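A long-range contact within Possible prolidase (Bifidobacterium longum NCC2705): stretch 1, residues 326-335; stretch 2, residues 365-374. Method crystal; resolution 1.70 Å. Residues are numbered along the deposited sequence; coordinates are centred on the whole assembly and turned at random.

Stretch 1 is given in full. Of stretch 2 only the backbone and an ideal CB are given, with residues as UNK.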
# COMPACT_ATOMS: atom_id res chain seq x y z
N MSE A 326 10.81 -14.11 -1.28
CA MSE A 326 10.00 -12.94 -1.60
C MSE A 326 10.48 -12.34 -2.92
O MSE A 326 9.69 -11.97 -3.79
CB MSE A 326 10.11 -11.88 -0.49
CG MSE A 326 9.37 -12.22 0.82
SE MSE A 326 9.91 -11.18 2.34
CE MSE A 326 9.83 -9.48 1.54
N VAL A 327 11.80 -12.23 -3.06
CA VAL A 327 12.36 -11.66 -4.27
C VAL A 327 12.10 -12.55 -5.48
O VAL A 327 11.60 -12.09 -6.50
CB VAL A 327 13.88 -11.42 -4.11
CG1 VAL A 327 14.50 -11.04 -5.45
CG2 VAL A 327 14.11 -10.31 -3.10
N SER A 328 12.43 -13.83 -5.35
CA SER A 328 12.22 -14.76 -6.45
C SER A 328 10.74 -14.82 -6.83
O SER A 328 10.40 -14.77 -8.02
CB SER A 328 12.72 -16.15 -6.06
OG SER A 328 12.66 -17.03 -7.18
N GLY A 329 9.87 -14.90 -5.83
CA GLY A 329 8.44 -14.96 -6.11
C GLY A 329 7.90 -13.72 -6.80
O GLY A 329 7.01 -13.82 -7.64
N ALA A 330 8.42 -12.55 -6.46
CA ALA A 330 7.97 -11.31 -7.08
C ALA A 330 8.38 -11.30 -8.54
O ALA A 330 7.63 -10.86 -9.41
CB ALA A 330 8.56 -10.10 -6.35
N ARG A 331 9.58 -11.78 -8.82
CA ARG A 331 10.08 -11.82 -10.19
C ARG A 331 9.23 -12.79 -11.00
O ARG A 331 8.85 -12.50 -12.14
CB ARG A 331 11.54 -12.29 -10.21
CG ARG A 331 12.20 -12.18 -11.57
CD ARG A 331 13.40 -13.11 -11.66
NE ARG A 331 12.99 -14.51 -11.66
CZ ARG A 331 12.29 -15.08 -12.64
NH1 ARG A 331 11.92 -14.37 -13.69
NH2 ARG A 331 11.95 -16.36 -12.55
N GLN A 332 8.93 -13.94 -10.41
CA GLN A 332 8.12 -14.94 -11.10
C GLN A 332 6.74 -14.38 -11.37
O GLN A 332 6.22 -14.49 -12.48
CB GLN A 332 8.01 -16.20 -10.24
CG GLN A 332 9.34 -16.87 -9.98
CD GLN A 332 9.22 -18.01 -9.00
OE1 GLN A 332 8.61 -17.86 -7.95
NE2 GLN A 332 9.83 -19.15 -9.33
N ALA A 333 6.14 -13.77 -10.36
CA ALA A 333 4.81 -13.19 -10.50
C ALA A 333 4.80 -12.14 -11.62
O ALA A 333 3.87 -12.09 -12.42
CB ALA A 333 4.37 -12.56 -9.17
N HIS A 334 5.84 -11.31 -11.66
CA HIS A 334 5.94 -10.28 -12.69
C HIS A 334 6.04 -10.95 -14.06
O HIS A 334 5.38 -10.54 -15.02
CB HIS A 334 7.18 -9.41 -12.45
CG HIS A 334 7.33 -8.29 -13.43
ND1 HIS A 334 6.39 -7.28 -13.56
CD2 HIS A 334 8.31 -8.01 -14.33
CE1 HIS A 334 6.79 -6.43 -14.49
NE2 HIS A 334 7.95 -6.85 -14.97
N GLU A 335 6.86 -11.99 -14.14
CA GLU A 335 7.06 -12.75 -15.37
C GLU A 335 5.75 -13.37 -15.85
O GLU A 335 5.48 -13.43 -17.06
CB GLU A 335 8.11 -13.84 -15.12
CG GLU A 335 8.46 -14.70 -16.32
CD GLU A 335 9.65 -15.60 -16.04
OE1 GLU A 335 9.62 -16.36 -15.05
OE2 GLU A 335 10.63 -15.55 -16.82
N UNK A 365 14.80 -3.04 -9.12
CA UNK A 365 16.08 -3.69 -8.88
C UNK A 365 16.03 -5.19 -8.60
O UNK A 365 16.96 -5.92 -8.94
CB UNK A 365 16.76 -3.00 -7.70
N UNK A 366 14.94 -5.66 -8.00
CA UNK A 366 14.80 -7.07 -7.64
C UNK A 366 13.75 -7.90 -8.37
O UNK A 366 13.92 -9.11 -8.51
CB UNK A 366 14.49 -7.15 -6.14
N UNK A 367 12.67 -7.27 -8.83
CA UNK A 367 11.60 -8.03 -9.49
C UNK A 367 11.46 -7.85 -10.99
O UNK A 367 10.45 -8.24 -11.57
CB UNK A 367 10.26 -7.66 -8.85
N UNK A 368 12.46 -7.26 -11.62
CA UNK A 368 12.42 -7.08 -13.06
C UNK A 368 11.43 -6.05 -13.58
O UNK A 368 11.08 -6.08 -14.75
CB UNK A 368 12.11 -8.43 -13.71
N UNK A 369 10.97 -5.14 -12.71
CA UNK A 369 10.04 -4.10 -13.13
C UNK A 369 10.78 -2.97 -13.80
O UNK A 369 11.95 -2.71 -13.50
CB UNK A 369 9.24 -3.57 -11.94
N UNK A 370 10.09 -2.28 -14.70
CA UNK A 370 10.65 -1.12 -15.35
C UNK A 370 10.09 0.01 -14.49
O UNK A 370 9.11 -0.20 -13.76
CB UNK A 370 10.29 -1.01 -16.83
N UNK A 371 10.69 1.20 -14.53
CA UNK A 371 10.16 2.30 -13.71
C UNK A 371 8.68 2.54 -14.00
O UNK A 371 7.88 2.76 -13.08
CB UNK A 371 10.95 3.58 -13.96
N UNK A 372 8.32 2.50 -15.28
CA UNK A 372 6.94 2.71 -15.69
C UNK A 372 6.01 1.70 -15.03
O UNK A 372 4.94 2.05 -14.52
CB UNK A 372 6.82 2.62 -17.21
N UNK A 373 6.41 0.43 -15.05
CA UNK A 373 5.60 -0.62 -14.44
C UNK A 373 5.49 -0.44 -12.93
O UNK A 373 4.46 -0.76 -12.34
CB UNK A 373 6.19 -1.99 -14.76
N UNK A 374 6.56 0.06 -12.31
CA UNK A 374 6.55 0.28 -10.87
C UNK A 374 5.58 1.41 -10.53
O UNK A 374 4.84 1.34 -9.55
CB UNK A 374 7.96 0.60 -10.36

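Stretch 1 is one helix, and it offers stretch 2 a strip formed by Val327, Ala330, Arg331 and His334. Position 365 lies out of reach of that strip, so the contact leaves its choice open; the residue is Ala365.

At position 366 CA-to-CB runs sideways to the helix, and the ideal CB sits 4.0 Å from Val327 CG1. An apolar beginning is wanted, while the space beyond could hold an aliphatic, an aromatic or the stem of a longer polar chain. The residue is Tyr366, chi1 m. Its CB packs 3.9 Å from Val327 CG1, and that methyl lies at the edge of the ring, near its plane.

Position 367 is where the two backbones come closest by CA: its CA comes within 4.1 Å of the CA of Arg331, and the ideal CB is 3.9 Å from Ala330 CB. With the helix backbone this close, a small residue such as alanine, glycine or serine suits best. Ala367 fills it, its CB 3.8 Å from Ala330 CB. A water donates to both Arg331 O (2.9 Å) and Ala367 O (3.2 Å), tying the two backbones together.

Position 368 leaves helical geometry with phi at 71°, which by itself favours glycine, with asparagine a common second choice. An ideal CB would point toward stretch 1, 3.9 Å from His334 CD2. The residue is Gly368, whose O lies 3.2 Å from His334 NE2.

At position 369 the backbone is extended and CB starts sideways, 4.5 Å from His334 CE1. A flat or broad apolar side chain that turns back could cover the imidazole; aromatics fit well, and leucine or methionine might. Phe369, chi1 m, brings its ring nearer in an offset stack on His334, centroids 4.1 Å apart and planes at 22°.

Position 370 makes no contact, but it directly precedes a helix, where serine, threonine, aspartate or asparagine can cap. Ser370 does so: its OG accepts from the backbone N of position 373 at 3.1 Å. Positions 371 and 372 are also out of reach; the first helical turn tolerates proline and alanine, and the residues are Pro371 and Ala372.

Position 373 points toward stretch 1, its ideal CB 4.5 Å from His334 CE1. A polar chain, glutamate or glutamine, could approach the imidazole edge. Glu373 serves two sites: OE1 accepts from Ser370 N at 3.0 Å, so that the cap at Ser370 and this bond form a reciprocal pair of hydrogen bonds, and lies 3.0 Å from His334 NE2, near the ring plane.

Position 374 lies out of reach, and stretch 1 sets no rule for it; the residue is Ala374.

Stretch 2 (365-374) AYAGFSPAEA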
# COMPACT_ATOMS: atom_id res chain seq x y z
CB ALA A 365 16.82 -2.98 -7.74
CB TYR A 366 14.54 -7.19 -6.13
CG TYR A 366 15.72 -6.81 -5.26
CD1 TYR A 366 16.67 -7.76 -4.89
CD2 TYR A 366 15.89 -5.50 -4.83
CE1 TYR A 366 17.77 -7.40 -4.11
CE2 TYR A 366 16.98 -5.13 -4.05
CZ TYR A 366 17.92 -6.09 -3.69
OH TYR A 366 19.01 -5.73 -2.93
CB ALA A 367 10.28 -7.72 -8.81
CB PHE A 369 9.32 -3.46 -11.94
CG PHE A 369 8.13 -4.21 -11.45
CD1 PHE A 369 6.88 -3.60 -11.45
CD2 PHE A 369 8.26 -5.48 -10.93
CE1 PHE A 369 5.77 -4.25 -10.93
CE2 PHE A 369 7.15 -6.15 -10.40
CZ PHE A 369 5.91 -5.53 -10.40
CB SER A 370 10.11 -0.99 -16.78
OG SER A 370 8.74 -0.65 -16.77
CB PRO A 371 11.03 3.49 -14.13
CG PRO A 371 12.35 2.83 -14.35
CD PRO A 371 11.98 1.58 -15.13
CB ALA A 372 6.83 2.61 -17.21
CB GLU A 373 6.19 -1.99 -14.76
CG GLU A 373 6.23 -2.29 -16.25
CD GLU A 373 6.90 -3.61 -16.55
OE1 GLU A 373 7.90 -3.94 -15.87
OE2 GLU A 373 6.45 -4.31 -17.49
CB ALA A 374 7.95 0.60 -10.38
O HOH W 1 10.13 -10.55 -13.83
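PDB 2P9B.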